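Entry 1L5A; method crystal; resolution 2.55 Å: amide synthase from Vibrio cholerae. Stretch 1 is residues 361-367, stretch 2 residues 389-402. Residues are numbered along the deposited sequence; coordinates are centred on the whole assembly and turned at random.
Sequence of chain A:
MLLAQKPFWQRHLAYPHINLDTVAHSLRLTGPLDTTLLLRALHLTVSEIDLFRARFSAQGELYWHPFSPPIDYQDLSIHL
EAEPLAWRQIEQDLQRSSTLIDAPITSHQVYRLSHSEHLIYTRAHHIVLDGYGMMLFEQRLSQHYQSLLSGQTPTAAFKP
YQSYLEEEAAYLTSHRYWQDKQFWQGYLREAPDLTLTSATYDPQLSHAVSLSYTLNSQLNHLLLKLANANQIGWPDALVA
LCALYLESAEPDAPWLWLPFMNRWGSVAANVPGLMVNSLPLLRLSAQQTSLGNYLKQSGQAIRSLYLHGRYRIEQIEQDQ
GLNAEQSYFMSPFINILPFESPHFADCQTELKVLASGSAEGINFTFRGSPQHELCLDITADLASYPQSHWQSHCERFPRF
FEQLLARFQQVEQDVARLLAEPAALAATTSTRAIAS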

ATOM      1  N   GLY A 361     -28.601 -17.705  16.591  1.00 40.23           N
ATOM      2  CA  GLY A 361     -27.879 -17.555  17.841  1.00 29.84           C
ATOM      3  C   GLY A 361     -28.371 -16.337  18.602  1.00 32.45           C
ATOM      4  O   GLY A 361     -29.547 -15.994  18.539  1.00 33.68           O
ATOM      5  N   ILE A 362     -27.495 -15.695  19.361  1.00 32.38           N
ATOM      6  CA  ILE A 362     -27.891 -14.502  20.079  1.00 30.85           C
ATOM      7  C   ILE A 362     -27.125 -13.329  19.456  1.00 36.63           C
ATOM      8  O   ILE A 362     -25.977 -13.469  19.030  1.00 38.75           O
ATOM      9  CB  ILE A 362     -27.581 -14.609  21.571  1.00 32.59           C
ATOM     10  CG1 ILE A 362     -28.208 -13.414  22.305  1.00 37.12           C
ATOM     11  CG2 ILE A 362     -26.081 -14.666  21.784  1.00 36.13           C
ATOM     12  CD1 ILE A 362     -28.033 -13.425  23.789  1.00 38.54           C
ATOM     13  N   ASN A 363     -27.776 -12.176  19.396  1.00 39.56           N
ATOM     14  CA  ASN A 363     -27.209 -10.984  18.774  1.00 37.19           C
ATOM     15  C   ASN A 363     -27.330  -9.743  19.681  1.00 40.58           C
ATOM     16  O   ASN A 363     -28.395  -9.472  20.252  1.00 42.85           O
ATOM     17  CB  ASN A 363     -27.961 -10.755  17.465  1.00 38.33           C
ATOM     18  CG  ASN A 363     -27.319  -9.711  16.578  1.00 52.42           C
ATOM     19  OD1 ASN A 363     -26.658 -10.046  15.588  1.00 63.66           O
ATOM     20  ND2 ASN A 363     -27.519  -8.435  16.913  1.00 48.82           N
ATOM     21  N   PHE A 364     -26.233  -9.008  19.837  1.00 32.83           N
ATOM     22  CA  PHE A 364     -26.252  -7.789  20.631  1.00 39.15           C
ATOM     23  C   PHE A 364     -26.119  -6.667  19.623  1.00 39.89           C
ATOM     24  O   PHE A 364     -25.169  -6.635  18.844  1.00 44.13           O
ATOM     25  CB  PHE A 364     -25.092  -7.755  21.634  1.00 41.04           C
ATOM     26  CG  PHE A 364     -25.132  -8.881  22.615  1.00 42.71           C
ATOM     27  CD1 PHE A 364     -24.243  -9.946  22.509  1.00 40.81           C
ATOM     28  CD2 PHE A 364     -26.124  -8.928  23.586  1.00 37.16           C
ATOM     29  CE1 PHE A 364     -24.347 -11.054  23.351  1.00 44.59           C
ATOM     30  CE2 PHE A 364     -26.237 -10.030  24.432  1.00 42.49           C
ATOM     31  CZ  PHE A 364     -25.349 -11.098  24.313  1.00 39.37           C
ATOM     32  N   THR A 365     -27.083  -5.761  19.615  1.00 36.88           N
ATOM     33  CA  THR A 365     -27.041  -4.664  18.672  1.00 37.20           C
ATOM     34  C   THR A 365     -27.128  -3.300  19.331  1.00 40.89           C
ATOM     35  O   THR A 365     -27.898  -3.076  20.260  1.00 38.93           O
ATOM     36  CB  THR A 365     -28.146  -4.805  17.637  1.00 30.49           C
ATOM     37  OG1 THR A 365     -27.723  -5.733  16.633  1.00 32.22           O
ATOM     38  CG2 THR A 365     -28.457  -3.464  16.997  1.00 40.83           C
ATOM     39  N   PHE A 366     -26.301  -2.389  18.853  1.00 41.83           N
ATOM     40  CA  PHE A 366     -26.310  -1.048  19.392  1.00 41.67           C
ATOM     41  C   PHE A 366     -26.687  -0.102  18.265  1.00 43.97           C
ATOM     42  O   PHE A 366     -25.948   0.035  17.289  1.00 42.21           O
ATOM     43  CB  PHE A 366     -24.939  -0.697  19.948  1.00 36.61           C
ATOM     44  CG  PHE A 366     -24.620  -1.372  21.248  1.00 39.66           C
ATOM     45  CD1 PHE A 366     -23.840  -2.522  21.280  1.00 37.50           C
ATOM     46  CD2 PHE A 366     -25.065  -0.828  22.460  1.00 36.53           C
ATOM     47  CE1 PHE A 366     -23.494  -3.127  22.513  1.00 32.67           C
ATOM     48  CE2 PHE A 366     -24.729  -1.417  23.686  1.00 31.15           C
ATOM     49  CZ  PHE A 366     -23.940  -2.570  23.712  1.00 31.69           C
ATOM     50  N   ARG A 367     -27.859   0.515  18.377  1.00 41.61           N
ATOM     51  CA  ARG A 367     -28.292   1.452  17.355  1.00 48.36           C
ATOM     52  C   ARG A 367     -28.358   2.848  17.940  1.00 46.85           C
ATOM     53  O   ARG A 367     -28.855   3.057  19.049  1.00 49.68           O
ATOM     54  CB  ARG A 367     -29.649   1.049  16.753  1.00 49.31           C
ATOM     55  CG  ARG A 367     -30.510   0.125  17.625  1.00 59.08           C
ATOM     56  CD  ARG A 367     -31.856  -0.217  16.956  1.00 49.59           C
ATOM     57  NE  ARG A 367     -32.835   0.842  17.175  1.00 59.16           N
ATOM     58  CZ  ARG A 367     -33.537   0.995  18.295  1.00 61.32           C
ATOM     59  NH1 ARG A 367     -33.381   0.142  19.301  1.00 57.19           N
ATOM     60  NH2 ARG A 367     -34.371   2.027  18.422  1.00 60.94           N
ATOM     61  N   HIS A 389     -31.027 -18.431  28.458  1.00 46.67           N
ATOM     62  CA  HIS A 389     -29.803 -17.638  28.381  1.00 47.19           C
ATOM     63  C   HIS A 389     -30.173 -16.255  27.845  1.00 46.65           C
ATOM     64  O   HIS A 389     -29.712 -15.232  28.353  1.00 48.27           O
ATOM     65  CB  HIS A 389     -28.768 -18.323  27.480  1.00 48.59           C
ATOM     66  CG  HIS A 389     -28.245 -19.621  28.028  1.00 55.33           C
ATOM     67  ND1 HIS A 389     -27.327 -20.399  27.356  1.00 62.87           N
ATOM     68  CD2 HIS A 389     -28.513 -20.275  29.183  1.00 57.56           C
ATOM     69  CE1 HIS A 389     -27.052 -21.476  28.071  1.00 60.68           C
ATOM     70  NE2 HIS A 389     -27.759 -21.425  29.184  1.00 64.41           N
ATOM     71  N   TRP A 390     -31.021 -16.220  26.824  1.00 42.94           N
ATOM     72  CA  TRP A 390     -31.442 -14.945  26.284  1.00 41.28           C
ATOM     73  C   TRP A 390     -32.074 -14.134  27.415  1.00 44.24           C
ATOM     74  O   TRP A 390     -31.788 -12.942  27.556  1.00 47.01           O
ATOM     75  CB  TRP A 390     -32.444 -15.151  25.161  1.00 41.09           C
ATOM     76  CG  TRP A 390     -33.066 -13.888  24.709  1.00 45.57           C
ATOM     77  CD1 TRP A 390     -32.509 -12.931  23.916  1.00 49.41           C
ATOM     78  CD2 TRP A 390     -34.380 -13.432  25.026  1.00 52.46           C
ATOM     79  NE1 TRP A 390     -33.396 -11.905  23.712  1.00 43.95           N
ATOM     80  CE2 TRP A 390     -34.554 -12.184  24.384  1.00 50.59           C
ATOM     81  CE3 TRP A 390     -35.431 -13.955  25.792  1.00 49.95           C
ATOM     82  CZ2 TRP A 390     -35.737 -11.452  24.484  1.00 52.32           C
ATOM     83  CZ3 TRP A 390     -36.605 -13.226  25.891  1.00 45.17           C
ATOM     84  CH2 TRP A 390     -36.750 -11.987  25.239  1.00 46.05           C
ATOM     85  N   GLN A 391     -32.926 -14.781  28.219  1.00 42.52           N
ATOM     86  CA  GLN A 391     -33.580 -14.120  29.357  1.00 45.73           C
ATOM     87  C   GLN A 391     -32.497 -13.470  30.217  1.00 49.57           C
ATOM     88  O   GLN A 391     -32.523 -12.270  30.503  1.00 54.71           O
ATOM     89  CB  GLN A 391     -34.314 -15.130  30.250  1.00 52.09           C
ATOM     90  CG  GLN A 391     -35.465 -15.909  29.626  1.00 66.94           C
ATOM     91  CD  GLN A 391     -36.793 -15.170  29.677  1.00 67.85           C
ATOM     92  OE1 GLN A 391     -37.804 -15.679  29.197  1.00 67.45           O
ATOM     93  NE2 GLN A 391     -36.795 -13.966  30.257  1.00 70.21           N
ATOM     94  N   SER A 392     -31.549 -14.296  30.634  1.00 43.05           N
ATOM     95  CA  SER A 392     -30.447 -13.870  31.472  1.00 45.90           C
ATOM     96  C   SER A 392     -29.705 -12.643  30.912  1.00 48.36           C
ATOM     97  O   SER A 392     -29.419 -11.695  31.658  1.00 45.52           O
ATOM     98  CB  SER A 392     -29.484 -15.052  31.661  1.00 45.42           C
ATOM     99  OG  SER A 392     -28.471 -14.754  32.599  1.00 56.31           O
ATOM    100  N   HIS A 393     -29.400 -12.661  29.609  1.00 46.08           N
ATOM    101  CA  HIS A 393     -28.684 -11.546  28.987  1.00 44.42           C
ATOM    102  C   HIS A 393     -29.500 -10.273  29.074  1.00 43.91           C
ATOM    103  O   HIS A 393     -28.954  -9.204  29.368  1.00 43.45           O
ATOM    104  CB  HIS A 393     -28.325 -11.834  27.515  1.00 40.38           C
ATOM    105  CG  HIS A 393     -27.134 -12.731  27.339  1.00 36.85           C
ATOM    106  ND1 HIS A 393     -25.866 -12.375  27.746  1.00 33.38           N
ATOM    107  CD2 HIS A 393     -27.018 -13.968  26.793  1.00 33.32           C
ATOM    108  CE1 HIS A 393     -25.020 -13.352  27.458  1.00 33.12           C
ATOM    109  NE2 HIS A 393     -25.694 -14.330  26.877  1.00 28.26           N
ATOM    110  N   CYS A 394     -30.807 -10.375  28.844  1.00 41.15           N
ATOM    111  CA  CYS A 394     -31.638  -9.176  28.904  1.00 45.33           C
ATOM    112  C   CYS A 394     -31.658  -8.522  30.275  1.00 48.50           C
ATOM    113  O   CYS A 394     -32.006  -7.354  30.403  1.00 54.43           O
ATOM    114  CB  CYS A 394     -33.059  -9.484  28.470  1.00 42.55           C
ATOM    115  SG  CYS A 394     -33.209  -9.749  26.718  1.00 46.41           S
ATOM    116  N   GLU A 395     -31.291  -9.266  31.307  1.00 53.30           N
ATOM    117  CA  GLU A 395     -31.282  -8.686  32.638  1.00 55.71           C
ATOM    118  C   GLU A 395     -29.852  -8.309  33.031  1.00 55.63           C
ATOM    119  O   GLU A 395     -29.630  -7.269  33.650  1.00 56.57           O
ATOM    120  CB  GLU A 395     -31.888  -9.674  33.662  1.00 50.09           C
ATOM    121  N   ARG A 396     -28.884  -9.135  32.640  1.00 48.26           N
ATOM    122  CA  ARG A 396     -27.497  -8.881  33.002  1.00 48.66           C
ATOM    123  C   ARG A 396     -26.760  -7.805  32.181  1.00 52.41           C
ATOM    124  O   ARG A 396     -26.029  -6.987  32.748  1.00 50.41           O
ATOM    125  CB  ARG A 396     -26.709 -10.209  32.990  1.00 41.72           C
ATOM    126  N   PHE A 397     -26.944  -7.777  30.863  1.00 51.30           N
ATOM    127  CA  PHE A 397     -26.228  -6.786  30.071  1.00 53.29           C
ATOM    128  C   PHE A 397     -26.556  -5.366  30.538  1.00 55.62           C
ATOM    129  O   PHE A 397     -25.649  -4.590  30.840  1.00 56.06           O
ATOM    130  CB  PHE A 397     -26.526  -6.947  28.567  1.00 51.45           C
ATOM    131  CG  PHE A 397     -25.355  -6.594  27.661  1.00 49.11           C
ATOM    132  CD1 PHE A 397     -24.265  -5.861  28.143  1.00 55.75           C
ATOM    133  CD2 PHE A 397     -25.352  -6.984  26.327  1.00 42.61           C
ATOM    134  CE1 PHE A 397     -23.189  -5.525  27.302  1.00 49.40           C
ATOM    135  CE2 PHE A 397     -24.294  -6.658  25.485  1.00 45.89           C
ATOM    136  CZ  PHE A 397     -23.208  -5.926  25.972  1.00 50.85           C
ATOM    137  N   PRO A 398     -27.851  -5.002  30.611  1.00 56.68           N
ATOM    138  CA  PRO A 398     -28.180  -3.643  31.060  1.00 56.97           C
ATOM    139  C   PRO A 398     -27.569  -3.298  32.414  1.00 58.07           C
ATOM    140  O   PRO A 398     -27.095  -2.180  32.627  1.00 59.95           O
ATOM    141  CB  PRO A 398     -29.703  -3.651  31.094  1.00 52.39           C
ATOM    142  CG  PRO A 398     -30.040  -4.538  29.923  1.00 54.48           C
ATOM    143  CD  PRO A 398     -29.056  -5.693  30.117  1.00 56.52           C
ATOM    144  N   ARG A 399     -27.579  -4.269  33.322  1.00 57.29           N
ATOM    145  CA  ARG A 399     -27.022  -4.069  34.652  1.00 57.21           C
ATOM    146  C   ARG A 399     -25.530  -3.774  34.498  1.00 57.45           C
ATOM    147  O   ARG A 399     -24.986  -2.885  35.171  1.00 52.66           O
ATOM    148  CB  ARG A 399     -27.245  -5.323  35.519  1.00 53.04           C
ATOM    149  N   PHE A 400     -24.883  -4.514  33.596  1.00 54.32           N
ATOM    150  CA  PHE A 400     -23.457  -4.337  33.330  1.00 53.29           C
ATOM    151  C   PHE A 400     -23.135  -2.867  33.096  1.00 56.19           C
ATOM    152  O   PHE A 400     -22.130  -2.365  33.595  1.00 61.25           O
ATOM    153  CB  PHE A 400     -23.030  -5.141  32.101  1.00 47.85           C
ATOM    154  CG  PHE A 400     -21.591  -4.932  31.707  1.00 51.84           C
ATOM    155  CD1 PHE A 400     -20.580  -5.696  32.279  1.00 48.88           C
ATOM    156  CD2 PHE A 400     -21.245  -3.946  30.776  1.00 51.19           C
ATOM    157  CE1 PHE A 400     -19.240  -5.485  31.935  1.00 50.05           C
ATOM    158  CE2 PHE A 400     -19.915  -3.725  30.426  1.00 50.94           C
ATOM    159  CZ  PHE A 400     -18.907  -4.498  31.009  1.00 54.47           C
ATOM    160  N   PHE A 401     -23.983  -2.183  32.333  1.00 54.97           N
ATOM    161  CA  PHE A 401     -23.760  -0.774  32.047  1.00 60.53           C
ATOM    162  C   PHE A 401     -24.067   0.088  33.264  1.00 64.00           C
ATOM    163  O   PHE A 401     -23.437   1.127  33.477  1.00 66.88           O
ATOM    164  CB  PHE A 401     -24.604  -0.323  30.845  1.00 57.38           C
ATOM    165  CG  PHE A 401     -24.096  -0.834  29.529  1.00 56.12           C
ATOM    166  CD1 PHE A 401     -24.850  -1.726  28.776  1.00 57.03           C
ATOM    167  CD2 PHE A 401     -22.839  -0.456  29.063  1.00 54.64           C
ATOM    168  CE1 PHE A 401     -24.358  -2.243  27.575  1.00 58.26           C
ATOM    169  CE2 PHE A 401     -22.337  -0.966  27.865  1.00 52.63           C
ATOM    170  CZ  PHE A 401     -23.096  -1.862  27.120  1.00 55.33           C
ATOM    171  N   GLU A 402     -25.037  -0.344  34.064  1.00 66.06           N
ATOM    172  CA  GLU A 402     -25.404   0.390  35.267  1.00 63.58           C
ATOM    173  C   GLU A 402     -24.225   0.394  36.240  1.00 63.79           C
ATOM    174  O   GLU A 402     -23.960   1.402  36.902  1.00 62.50           O
ATOM    175  CB  GLU A 402     -26.627  -0.249  35.917  1.00 60.18           C
ATOM    176  CG  GLU A 402     -27.949   0.178  35.305  1.00 64.40           C
ATOM    177  CD  GLU A 402     -29.106  -0.682  35.783  1.00 66.29           C
ATOM    178  OE1 GLU A 402     -29.010  -1.234  36.901  1.00 65.92           O
ATOM    179  OE2 GLU A 402     -30.109  -0.799  35.044  1.00 65.75           O
TER

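The centre of the contact is aromatic. Phe-364 CD2 lies 3.4 Å from Phe-397 CD2, and the ring planes stand at 86° with centroids 5.1 Å apart: an offset edge-to-face pair in which the edge of Phe-397 is directed toward the face of Phe-364. Such an arrangement sets the slightly positive rim hydrogens of one ring against the electron-rich face of the other. Phe-364 repeats the motif in the other role, presenting its own edge to the face of His-393; CZ of Phe-364 is 3.7 Å from ND1 of His-393, with planes at 73°.

Toward the C-terminal ends, Phe-366 CZ approaches Phe-401 CZ at 3.6 Å and Phe-397 CZ at 4.1 Å. Although the Phe-366 and Phe-401 planes are again nearly perpendicular (86°), the rings meet rim to rim, so this is apolar packing without a face contact. Toward the N-terminal ends, Ile-362, extended with both chi angles in t, brings CD1 to 3.2 Å from His-393 CD2, a tight contact, and to 4.5 Å from Trp-390 CA.

The backbone explains this ladder. Strand and helix run nearly parallel, at 19°, with axes approaching to 10.4 Å, a gap that side chains fill. Strand alternation turns Ile-362, Phe-364 and Phe-366 toward the helix, whereas Asn-363 and Thr-365 lie out of reach; the four-residue spacing of His-393, Phe-397 and Phe-401 supplies the matching row. The helix is kinked at Pro-398, whose ring nitrogen has no hydrogen to donate to the preceding turn.

No hydrogen bond crosses between the stretches, which together bury 324 Å². At the polar edge, His-393 offers carbon and ring face to this contact while its ND1 and NE2 are hydrogen-bonded elsewhere in the structure. Beyond the helix's reach, Asn-363 ND2 donates a weak hydrogen bond to Thr-365 OG1 (2.7 Å, 120°).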